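Long-range contact in CrmK (Actinoalloteichus sp. WH1-2216-6, PDB 5I1W), which probably oxidises a bipyridine alcohol such as the bound hydroxymethyl compound, using a covalently attached FAD: residues Gly136-Leu141 / Gly444-Tyr449. Residues are numbered along the deposited sequence; the frame is centred on the assembly and turned at random.
Sequences GGYGPL and GAYINY. With FAD (flavin-adenine dinucleotide), chain E; 67L (6-(hydroxymethyl)[2,2'-bipyridin]-4-ol), chain F.
Y138 and Y446 meet in an offset edge-to-face pair beside the pyrimidine end of the flavin, where the FAD-binding domain of this berberine-bridge-type oxidase faces its C-terminal part. The evidence is geometric: the ring centroids are 5.4 Å apart, the planes stand at 77°, and CE1 of Y138 comes within 3.5 Å of CE2 of Y446. The Y446 side chain is extended, its CG turned away from the backbone N (chi1 180°), which carries the hydroxyl to the chain at G136 and G137. G136 leaves helix 129-134 through a Schellman motif, at backbone angles that call for glycine. In the other segment, Y446 to Y449 form a type I turn.

The tight part is completed by Y449, whose OH lies 2.7 Å from Y138 OH, a hydrogen bond in which either may donate. Y449 OH also hydrogen-bonds OAO of the bipyridine alcohol, linking the Y138-Y449 hydroxyls to the ligand's hydroxymethyl group. K401 makes cation-pi contacts with both Y138 and Y446.

Flavin O2 is gripped from both segments: Y446 OH donates to it at 2.6 Å, and the longer bond from Y138 N measures 3.3 Å. Y138 O in turn accepts a hydrogen bond from flavin N3 at 2.9 Å. A phenylalanine in place of Y446 would probably leave flavin O2 without its shorter bond and ND2 of N448 one acceptor short.

The N448 flank is looser, though still buried: its ND2 stops 4.2 Å from G136 N, and this amide is spent on other partners. OD1 accepts a hydrogen bond from FAD O4', and ND2 also bonds H132 O, within helix 129-134. The remaining link runs nearly straight and in the amide plane, from N448 ND2 to Y446 OH, 3.0 Å at 174°.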
loop_
_atom_site.group_PDB
_atom_site.type_symbol
_atom_site.label_atom_id
_atom_site.label_comp_id
_atom_site.label_asym_id
_atom_site.label_seq_id
_atom_site.Cartn_x
_atom_site.Cartn_y
_atom_site.Cartn_z
ATOM N N GLY A 136 -3.270 -21.716 5.859
ATOM C CA GLY A 136 -4.485 -21.557 6.643
ATOM C C GLY A 136 -4.822 -20.108 7.020
ATOM O O GLY A 136 -5.186 -19.826 8.161
ATOM N N GLY A 137 -4.708 -19.216 6.048
ATOM C CA GLY A 137 -5.048 -17.813 6.160
ATOM C C GLY A 137 -6.328 -17.429 6.877
ATOM O O GLY A 137 -7.415 -17.916 6.592
ATOM N N TYR A 138 -6.184 -16.505 7.816
ATOM C CA TYR A 138 -7.322 -15.967 8.544
ATOM C C TYR A 138 -7.258 -14.423 8.605
ATOM O O TYR A 138 -6.214 -13.811 8.359
ATOM C CB TYR A 138 -7.332 -16.555 9.950
ATOM C CG TYR A 138 -6.400 -15.869 10.886
ATOM C CD1 TYR A 138 -5.043 -16.039 10.784
ATOM C CD2 TYR A 138 -6.879 -15.029 11.880
ATOM C CE1 TYR A 138 -4.153 -15.401 11.646
ATOM C CE2 TYR A 138 -5.997 -14.386 12.743
ATOM C CZ TYR A 138 -4.631 -14.573 12.630
ATOM O OH TYR A 138 -3.746 -13.918 13.480
ATOM N N GLY A 139 -8.374 -13.801 8.936
ATOM C CA GLY A 139 -8.386 -12.396 9.338
ATOM C C GLY A 139 -9.713 -11.992 9.902
ATOM O O GLY A 139 -10.445 -12.837 10.381
ATOM N N PRO A 140 -10.044 -10.694 9.838
ATOM C CA PRO A 140 -11.163 -10.068 10.585
ATOM C C PRO A 140 -12.527 -10.638 10.305
ATOM O O PRO A 140 -13.423 -10.538 11.153
ATOM C CB PRO A 140 -11.159 -8.613 10.097
ATOM C CG PRO A 140 -9.777 -8.359 9.571
ATOM C CD PRO A 140 -9.326 -9.698 9.001
ATOM N N LEU A 141 -12.704 -11.200 9.113
ATOM C CA LEU A 141 -13.983 -11.861 8.752
ATOM C C LEU A 141 -14.047 -13.368 9.067
ATOM O O LEU A 141 -15.065 -14.050 8.765
ATOM C CB LEU A 141 -14.315 -11.614 7.270
ATOM C CG LEU A 141 -14.528 -10.161 6.809
ATOM C CD1 LEU A 141 -14.866 -10.154 5.340
ATOM C CD2 LEU A 141 -15.676 -9.486 7.545
ATOM N N GLY A 444 -1.471 -24.376 20.490
ATOM C CA GLY A 444 -0.354 -24.431 19.572
ATOM C C GLY A 444 0.090 -23.099 19.019
ATOM O O GLY A 444 0.135 -22.129 19.739
ATOM N N ALA A 445 0.532 -23.100 17.764
ATOM C CA ALA A 445 0.928 -21.906 17.066
ATOM C C ALA A 445 0.590 -22.036 15.590
ATOM O O ALA A 445 0.177 -23.087 15.118
ATOM C CB ALA A 445 2.388 -21.656 17.255
ATOM N N TYR A 446 0.793 -20.943 14.868
ATOM C CA TYR A 446 0.332 -20.796 13.524
ATOM C C TYR A 446 1.521 -20.824 12.603
ATOM O O TYR A 446 2.452 -20.060 12.792
ATOM C CB TYR A 446 -0.413 -19.445 13.428
ATOM C CG TYR A 446 -0.973 -19.105 12.081
ATOM C CD1 TYR A 446 -1.483 -20.077 11.238
ATOM C CD2 TYR A 446 -1.028 -17.766 11.656
ATOM C CE1 TYR A 446 -2.017 -19.738 10.010
ATOM C CE2 TYR A 446 -1.516 -17.427 10.437
ATOM C CZ TYR A 446 -2.040 -18.413 9.623
ATOM O OH TYR A 446 -2.508 -18.048 8.398
ATOM N N ILE A 447 1.476 -21.698 11.588
ATOM C CA ILE A 447 2.649 -21.983 10.767
ATOM C C ILE A 447 3.068 -20.768 9.919
ATOM O O ILE A 447 4.251 -20.618 9.526
ATOM C CB ILE A 447 2.401 -23.210 9.860
ATOM C CG1 ILE A 447 3.686 -23.683 9.204
ATOM C CG2 ILE A 447 1.332 -22.923 8.804
ATOM C CD1 ILE A 447 4.771 -24.110 10.159
ATOM N N ASN A 448 2.112 -19.906 9.628
ATOM C CA ASN A 448 2.407 -18.633 8.909
ATOM C C ASN A 448 3.044 -17.521 9.794
ATOM O O ASN A 448 3.450 -16.506 9.287
ATOM C CB ASN A 448 1.147 -18.124 8.277
ATOM C CG ASN A 448 0.914 -18.723 6.909
ATOM O OD1 ASN A 448 1.836 -19.061 6.227
ATOM N ND2 ASN A 448 -0.324 -18.774 6.488
ATOM N N TYR A 449 3.156 -17.742 11.090
ATOM C CA TYR A 449 4.017 -16.929 11.976
ATOM C C TYR A 449 5.188 -17.795 12.511
ATOM O O TYR A 449 5.338 -17.976 13.711
ATOM C CB TYR A 449 3.201 -16.447 13.152
ATOM C CG TYR A 449 1.934 -15.594 12.853
ATOM C CD1 TYR A 449 1.868 -14.722 11.771
ATOM C CD2 TYR A 449 0.834 -15.600 13.745
ATOM C CE1 TYR A 449 0.739 -13.949 11.529
ATOM C CE2 TYR A 449 -0.297 -14.796 13.536
ATOM C CZ TYR A 449 -0.345 -13.978 12.417
ATOM O OH TYR A 449 -1.484 -13.200 12.167
HETATM P PA FAD E . 6.758 -15.816 0.946
HETATM O O1A FAD E . 7.826 -15.353 1.906
HETATM O O2A FAD E . 7.078 -15.533 -0.490
HETATM O O5B FAD E . 6.508 -17.354 1.196
HETATM C C5B FAD E . 6.167 -17.960 2.454
HETATM C C4B FAD E . 6.465 -19.453 2.369
HETATM O O4B FAD E . 5.570 -20.033 1.366
HETATM C C3B FAD E . 7.887 -19.717 1.896
HETATM O O3B FAD E . 8.359 -20.925 2.439
HETATM C C2B FAD E . 7.703 -19.900 0.389
HETATM O O2B FAD E . 8.671 -20.723 -0.200
HETATM C C1B FAD E . 6.335 -20.515 0.290
HETATM N N9A FAD E . 5.663 -20.080 -0.931
HETATM C C8A FAD E . 5.385 -18.836 -1.358
HETATM N N7A FAD E . 4.836 -18.931 -2.583
HETATM C C5A FAD E . 4.687 -20.231 -2.881
HETATM C C6A FAD E . 4.106 -21.019 -3.982
HETATM N N6A FAD E . 3.572 -20.368 -4.991
HETATM N N1A FAD E . 4.141 -22.352 -3.945
HETATM C C2A FAD E . 4.720 -22.962 -2.903
HETATM N N3A FAD E . 5.254 -22.297 -1.868
HETATM C C4A FAD E . 5.240 -20.976 -1.822
HETATM N N1 FAD E . -1.260 -14.256 7.992
HETATM C C2 FAD E . -2.588 -14.418 8.255
HETATM O O2 FAD E . -3.083 -15.557 8.202
HETATM N N3 FAD E . -3.377 -13.379 8.575
HETATM C C4 FAD E . -2.901 -12.131 8.632
HETATM O O4 FAD E . -3.646 -11.172 8.904
HETATM C C4X FAD E . -1.492 -11.874 8.359
HETATM N N5 FAD E . -0.936 -10.629 8.421
HETATM C C5X FAD E . 0.321 -10.434 7.954
HETATM C C6 FAD E . 0.825 -9.141 7.801
HETATM C C7 FAD E . 2.110 -8.870 7.320
HETATM C C7M FAD E . 2.639 -7.415 7.169
HETATM C C8 FAD E . 2.929 -10.068 6.979
HETATM C C8M FAD E . 4.321 -9.875 6.490
HETATM C C9 FAD E . 2.466 -11.359 7.150
HETATM C C9A FAD E . 1.188 -11.594 7.633
HETATM N N10 FAD E . 0.660 -12.884 7.775
HETATM C C10 FAD E . -0.685 -13.048 8.036
HETATM C "C1'" FAD E . 1.479 -14.076 7.690
HETATM C "C2'" FAD E . 1.450 -14.559 6.242
HETATM O "O2'" FAD E . 0.234 -15.281 6.011
HETATM C "C3'" FAD E . 2.679 -15.399 5.943
HETATM O "O3'" FAD E . 3.813 -14.541 6.081
HETATM C "C4'" FAD E . 2.665 -16.031 4.543
HETATM O "O4'" FAD E . 3.428 -17.252 4.630
HETATM C "C5'" FAD E . 3.238 -15.070 3.500
HETATM O "O5'" FAD E . 2.996 -15.583 2.181
HETATM P P FAD E . 3.929 -14.958 1.055
HETATM O O1P FAD E . 3.858 -13.494 1.164
HETATM O O2P FAD E . 3.681 -15.636 -0.261
HETATM O O3P FAD E . 5.460 -15.090 1.528
HETATM C CAC 67L F . 5.149 -10.346 9.588
HETATM C CAB 67L F . 6.030 -11.321 9.114
HETATM C CAA 67L F . 5.719 -12.671 9.221
HETATM C CAF 67L F . 4.510 -13.037 9.829
HETATM N NAE 67L F . 3.615 -12.027 10.329
HETATM C CAD 67L F . 3.945 -10.713 10.202
HETATM C CAG 67L F . 3.043 -9.765 10.666
HETATM N NAL 67L F . 1.832 -10.203 11.120
HETATM C CAH 67L F . 3.368 -8.411 10.681
HETATM C CAI 67L F . 2.421 -7.540 11.165
HETATM O OAM 67L F . 2.778 -6.250 11.171
HETATM C CAJ 67L F . 1.165 -7.984 11.628
HETATM C CAK 67L F . 0.886 -9.360 11.592
HETATM C CAN 67L F . -0.345 -9.894 12.032
HETATM O OAO 67L F . -0.910 -10.753 11.015
#